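Local coordinates for protein probable oxidoreductase (Mycobacterium abscessus, PDB 4EYE) that is a probable oxidoreductase of the medium-chain dehydrogenase/reductase type, related to quinone oxidoreductases, whose physiological substrate is not established, at residues Asn143-Ala152 / Ile172-Met183. Numbering follows the deposited sequence.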
loop_
_atom_site.group_PDB
_atom_site.type_symbol
_atom_site.label_atom_id
_atom_site.label_comp_id
_atom_site.label_asym_id
_atom_site.label_seq_id
_atom_site.Cartn_x
_atom_site.Cartn_y
_atom_site.Cartn_z
ATOM N N ASN A 143 -0.036 0.666 -1.913
ATOM C CA ASN A 143 -1.076 -0.311 -1.668
ATOM C C ASN A 143 -2.068 -0.580 -2.826
ATOM O O ASN A 143 -2.430 -1.740 -3.082
ATOM C CB ASN A 143 -1.855 -0.028 -0.365
ATOM C CG ASN A 143 -0.951 -0.014 0.887
ATOM O OD1 ASN A 143 0.148 -0.539 0.853
ATOM N ND2 ASN A 143 -1.428 0.614 1.992
ATOM N N TYR A 144 -2.485 0.469 -3.521
ATOM C CA TYR A 144 -3.517 0.345 -4.559
ATOM C C TYR A 144 -2.950 -0.157 -5.865
ATOM O O TYR A 144 -3.622 -0.962 -6.554
ATOM C CB TYR A 144 -4.363 1.650 -4.686
ATOM C CG TYR A 144 -5.290 1.845 -3.471
ATOM C CD1 TYR A 144 -4.779 2.159 -2.201
ATOM C CD2 TYR A 144 -6.661 1.655 -3.576
ATOM C CE1 TYR A 144 -5.590 2.324 -1.108
ATOM C CE2 TYR A 144 -7.489 1.791 -2.472
ATOM C CZ TYR A 144 -6.967 2.153 -1.241
ATOM O OH TYR A 144 -7.821 2.270 -0.138
ATOM N N HIS A 145 -1.743 0.289 -6.236
ATOM C CA HIS A 145 -1.115 -0.231 -7.438
ATOM C C HIS A 145 -0.773 -1.677 -7.276
ATOM O O HIS A 145 -0.932 -2.439 -8.206
ATOM C CB HIS A 145 0.168 0.550 -7.820
ATOM C CG HIS A 145 -0.108 1.834 -8.487
ATOM N ND1 HIS A 145 -0.108 1.967 -9.823
ATOM C CD2 HIS A 145 -0.455 3.085 -7.966
ATOM C CE1 HIS A 145 -0.444 3.215 -10.126
ATOM N NE2 HIS A 145 -0.653 3.889 -8.996
ATOM N N THR A 146 -0.318 -2.073 -6.081
ATOM C CA THR A 146 -0.052 -3.471 -5.791
ATOM C C THR A 146 -1.302 -4.347 -5.976
ATOM O O THR A 146 -1.244 -5.387 -6.626
ATOM C CB THR A 146 0.487 -3.660 -4.362
ATOM O OG1 THR A 146 1.701 -2.939 -4.224
ATOM C CG2 THR A 146 0.745 -5.127 -4.055
ATOM N N MET A 147 -2.412 -3.898 -5.410
ATOM C CA MET A 147 -3.649 -4.652 -5.448
ATOM C C MET A 147 -4.343 -4.598 -6.811
ATOM O O MET A 147 -4.902 -5.606 -7.217
ATOM C CB MET A 147 -4.585 -4.310 -4.272
ATOM C CG MET A 147 -4.118 -4.850 -2.894
ATOM S SD MET A 147 -3.684 -6.635 -2.906
ATOM C CE MET A 147 -5.149 -7.350 -3.657
ATOM N N TYR A 148 -4.203 -3.501 -7.566
ATOM C CA TYR A 148 -4.701 -3.465 -8.955
ATOM C C TYR A 148 -3.968 -4.532 -9.779
ATOM O O TYR A 148 -4.595 -5.354 -10.450
ATOM C CB TYR A 148 -4.543 -2.105 -9.629
ATOM C CG TYR A 148 -5.367 -2.010 -10.891
ATOM C CD1 TYR A 148 -6.656 -1.484 -10.854
ATOM C CD2 TYR A 148 -4.888 -2.479 -12.088
ATOM C CE1 TYR A 148 -7.449 -1.426 -11.982
ATOM C CE2 TYR A 148 -5.673 -2.441 -13.235
ATOM C CZ TYR A 148 -6.956 -1.880 -13.161
ATOM O OH TYR A 148 -7.727 -1.829 -14.277
ATOM N N PHE A 149 -2.646 -4.482 -9.740
ATOM C CA PHE A 149 -1.805 -5.509 -10.335
ATOM C C PHE A 149 -2.161 -6.930 -9.891
ATOM O O PHE A 149 -2.316 -7.801 -10.729
ATOM C CB PHE A 149 -0.356 -5.205 -9.976
ATOM C CG PHE A 149 0.606 -6.321 -10.264
ATOM C CD1 PHE A 149 0.936 -6.666 -11.585
ATOM C CD2 PHE A 149 1.253 -6.959 -9.232
ATOM C CE1 PHE A 149 1.877 -7.648 -11.846
ATOM C CE2 PHE A 149 2.197 -7.966 -9.491
ATOM C CZ PHE A 149 2.511 -8.298 -10.793
ATOM N N ALA A 150 -2.296 -7.152 -8.582
ATOM C CA ALA A 150 -2.650 -8.476 -8.056
ATOM C C ALA A 150 -3.939 -8.990 -8.656
ATOM O O ALA A 150 -4.051 -10.171 -9.035
ATOM C CB ALA A 150 -2.810 -8.455 -6.509
ATOM N N TYR A 151 -4.939 -8.127 -8.670
ATOM C CA TYR A 151 -6.250 -8.505 -9.210
ATOM C C TYR A 151 -6.314 -8.598 -10.733
ATOM O O TYR A 151 -6.773 -9.620 -11.314
ATOM C CB TYR A 151 -7.290 -7.504 -8.739
ATOM C CG TYR A 151 -7.709 -7.641 -7.297
ATOM C CD1 TYR A 151 -7.773 -8.864 -6.671
ATOM C CD2 TYR A 151 -8.102 -6.515 -6.570
ATOM C CE1 TYR A 151 -8.223 -8.977 -5.356
ATOM C CE2 TYR A 151 -8.509 -6.617 -5.265
ATOM C CZ TYR A 151 -8.587 -7.818 -4.651
ATOM O OH TYR A 151 -9.074 -7.867 -3.339
ATOM N N ALA A 152 -5.813 -7.582 -11.406
ATOM C CA ALA A 152 -5.982 -7.495 -12.853
ATOM C C ALA A 152 -5.016 -8.400 -13.582
ATOM O O ALA A 152 -5.413 -9.057 -14.536
ATOM C CB ALA A 152 -5.808 -6.074 -13.304
ATOM N N ILE A 172 -2.829 -2.839 2.894
ATOM C CA ILE A 172 -3.047 -3.687 1.765
ATOM C C ILE A 172 -4.458 -4.243 1.751
ATOM O O ILE A 172 -5.131 -4.196 0.745
ATOM C CB ILE A 172 -2.017 -4.822 1.740
ATOM C CG1 ILE A 172 -0.658 -4.235 1.421
ATOM C CG2 ILE A 172 -2.444 -5.825 0.659
ATOM C CD1 ILE A 172 -0.518 -3.965 -0.086
ATOM N N GLY A 173 -4.918 -4.716 2.906
ATOM C CA GLY A 173 -6.273 -5.219 3.037
ATOM C C GLY A 173 -7.342 -4.231 2.610
ATOM O O GLY A 173 -8.272 -4.601 1.919
ATOM N N THR A 174 -7.211 -2.965 3.038
ATOM C CA THR A 174 -8.155 -1.926 2.691
ATOM C C THR A 174 -8.231 -1.661 1.183
ATOM O O THR A 174 -9.338 -1.622 0.609
ATOM C CB THR A 174 -7.782 -0.607 3.422
ATOM O OG1 THR A 174 -7.834 -0.871 4.832
ATOM C CG2 THR A 174 -8.745 0.513 3.075
ATOM N N ALA A 175 -7.054 -1.536 0.552
ATOM C CA ALA A 175 -6.987 -1.452 -0.890
ATOM C C ALA A 175 -7.599 -2.699 -1.547
ATOM O O ALA A 175 -8.298 -2.621 -2.556
ATOM C CB ALA A 175 -5.535 -1.231 -1.362
ATOM N N ALA A 176 -7.357 -3.841 -0.943
ATOM C CA ALA A 176 -7.844 -5.139 -1.504
ATOM C C ALA A 176 -9.379 -5.182 -1.481
ATOM O O ALA A 176 -10.000 -5.604 -2.465
ATOM C CB ALA A 176 -7.246 -6.298 -0.702
ATOM N N ILE A 177 -9.976 -4.617 -0.426
ATOM C CA ILE A 177 -11.422 -4.499 -0.339
ATOM C C ILE A 177 -11.975 -3.523 -1.392
ATOM O O ILE A 177 -12.912 -3.864 -2.128
ATOM C CB ILE A 177 -11.906 -4.000 1.053
ATOM C CG1 ILE A 177 -11.537 -5.021 2.140
ATOM C CG2 ILE A 177 -13.447 -3.831 1.090
ATOM C CD1 ILE A 177 -11.760 -4.499 3.541
ATOM N N GLN A 178 -11.448 -2.299 -1.418
ATOM C CA GLN A 178 -12.081 -1.258 -2.210
ATOM C C GLN A 178 -11.908 -1.565 -3.692
ATOM O O GLN A 178 -12.842 -1.383 -4.477
ATOM C CB GLN A 178 -11.477 0.116 -1.907
ATOM C CG GLN A 178 -11.775 0.652 -0.523
ATOM C CD GLN A 178 -11.454 2.121 -0.450
ATOM O OE1 GLN A 178 -10.302 2.536 -0.727
ATOM N NE2 GLN A 178 -12.440 2.923 -0.148
ATOM N N ILE A 179 -10.749 -2.065 -4.078
ATOM C CA ILE A 179 -10.543 -2.418 -5.461
ATOM C C ILE A 179 -11.418 -3.618 -5.916
ATOM O O ILE A 179 -11.936 -3.615 -7.028
ATOM C CB ILE A 179 -9.078 -2.661 -5.806
ATOM C CG1 ILE A 179 -8.280 -1.356 -5.598
ATOM C CG2 ILE A 179 -8.962 -3.184 -7.263
ATOM C CD1 ILE A 179 -6.778 -1.457 -5.700
ATOM N N ALA A 180 -11.525 -4.635 -5.082
ATOM C CA ALA A 180 -12.371 -5.798 -5.395
ATOM C C ALA A 180 -13.839 -5.348 -5.575
ATOM O O ALA A 180 -14.508 -5.743 -6.544
ATOM C CB ALA A 180 -12.263 -6.851 -4.290
ATOM N N LYS A 181 -14.314 -4.495 -4.677
ATOM C CA LYS A 181 -15.700 -3.981 -4.764
ATOM C C LYS A 181 -15.830 -3.160 -6.032
ATOM O O LYS A 181 -16.790 -3.307 -6.782
ATOM C CB LYS A 181 -16.077 -3.144 -3.539
ATOM C CG LYS A 181 -16.242 -3.916 -2.252
ATOM C CD LYS A 181 -17.235 -5.071 -2.340
ATOM C CE LYS A 181 -18.680 -4.639 -2.578
ATOM N NZ LYS A 181 -19.465 -5.845 -3.020
ATOM N N GLY A 182 -14.803 -2.357 -6.302
ATOM C CA GLY A 182 -14.749 -1.569 -7.516
ATOM C C GLY A 182 -14.818 -2.410 -8.777
ATOM O O GLY A 182 -15.365 -1.966 -9.771
ATOM N N MET A 183 -14.242 -3.616 -8.731
ATOM C CA MET A 183 -14.250 -4.512 -9.878
ATOM C C MET A 183 -15.475 -5.441 -9.938
ATOM O O MET A 183 -15.501 -6.388 -10.718
ATOM C CB MET A 183 -12.971 -5.341 -9.914
ATOM C CG MET A 183 -11.738 -4.521 -10.232
ATOM S SD MET A 183 -10.244 -5.510 -10.142
ATOM C CE MET A 183 -9.108 -4.395 -10.943
#
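Helix 143-152 crosses helix 172-182 at -52°, with the axes 8.6 Å apart at their closest, and the backbones draw nearest at the N-terminal ends, where the CA atoms of Asn-143 and Ile-172 are 5.2 Å apart. There Tyr-144 lays one ring face on Ala-175: Ala-175 CB lies 3.4 Å from the centroid of the Tyr-144 ring and nearly on its normal, a CH-pi contact. Tyr-144 OH donates to Gln-178 OE1 at 2.6 Å, tilted 29° from the carbonyl plane, while Gln-178 NE2 hydrogen-bonds to Arg-310 O, so the oxygen and the nitrogen of the amide each have a partner. Three side chains act as knobs in holes: Tyr-144 among Thr-174, Ala-175, Gln-178 and Ile-179; Met-147 among Ile-172, Ala-175, Ala-176 and Ile-179; Ile-179 among Tyr-144, Met-147, Tyr-148 and Tyr-151. The parallel sheet, ordered 3-2-1-4-5-6, is that of a Rossmann fold; helix 171-182 is the beta-alpha-beta crossover between strands 162-165 and 186-191. Met-147, bent at chi2 and chi3, carries CE to 3.8 Å from Ala-176 CB and over one face of the Tyr-151 ring, toward its rim. Tyr-151 OH donates to Ala-176 O at 2.6 Å from above the carbonyl plane, opposite the face used by Ala-180 N, so that two donors grip this oxygen. Beyond the helix end, extended Met-183 places CE over a face of Tyr-148, 4.0 Å from the centroid of the Tyr-148 ring, and SD against Tyr-151 CB.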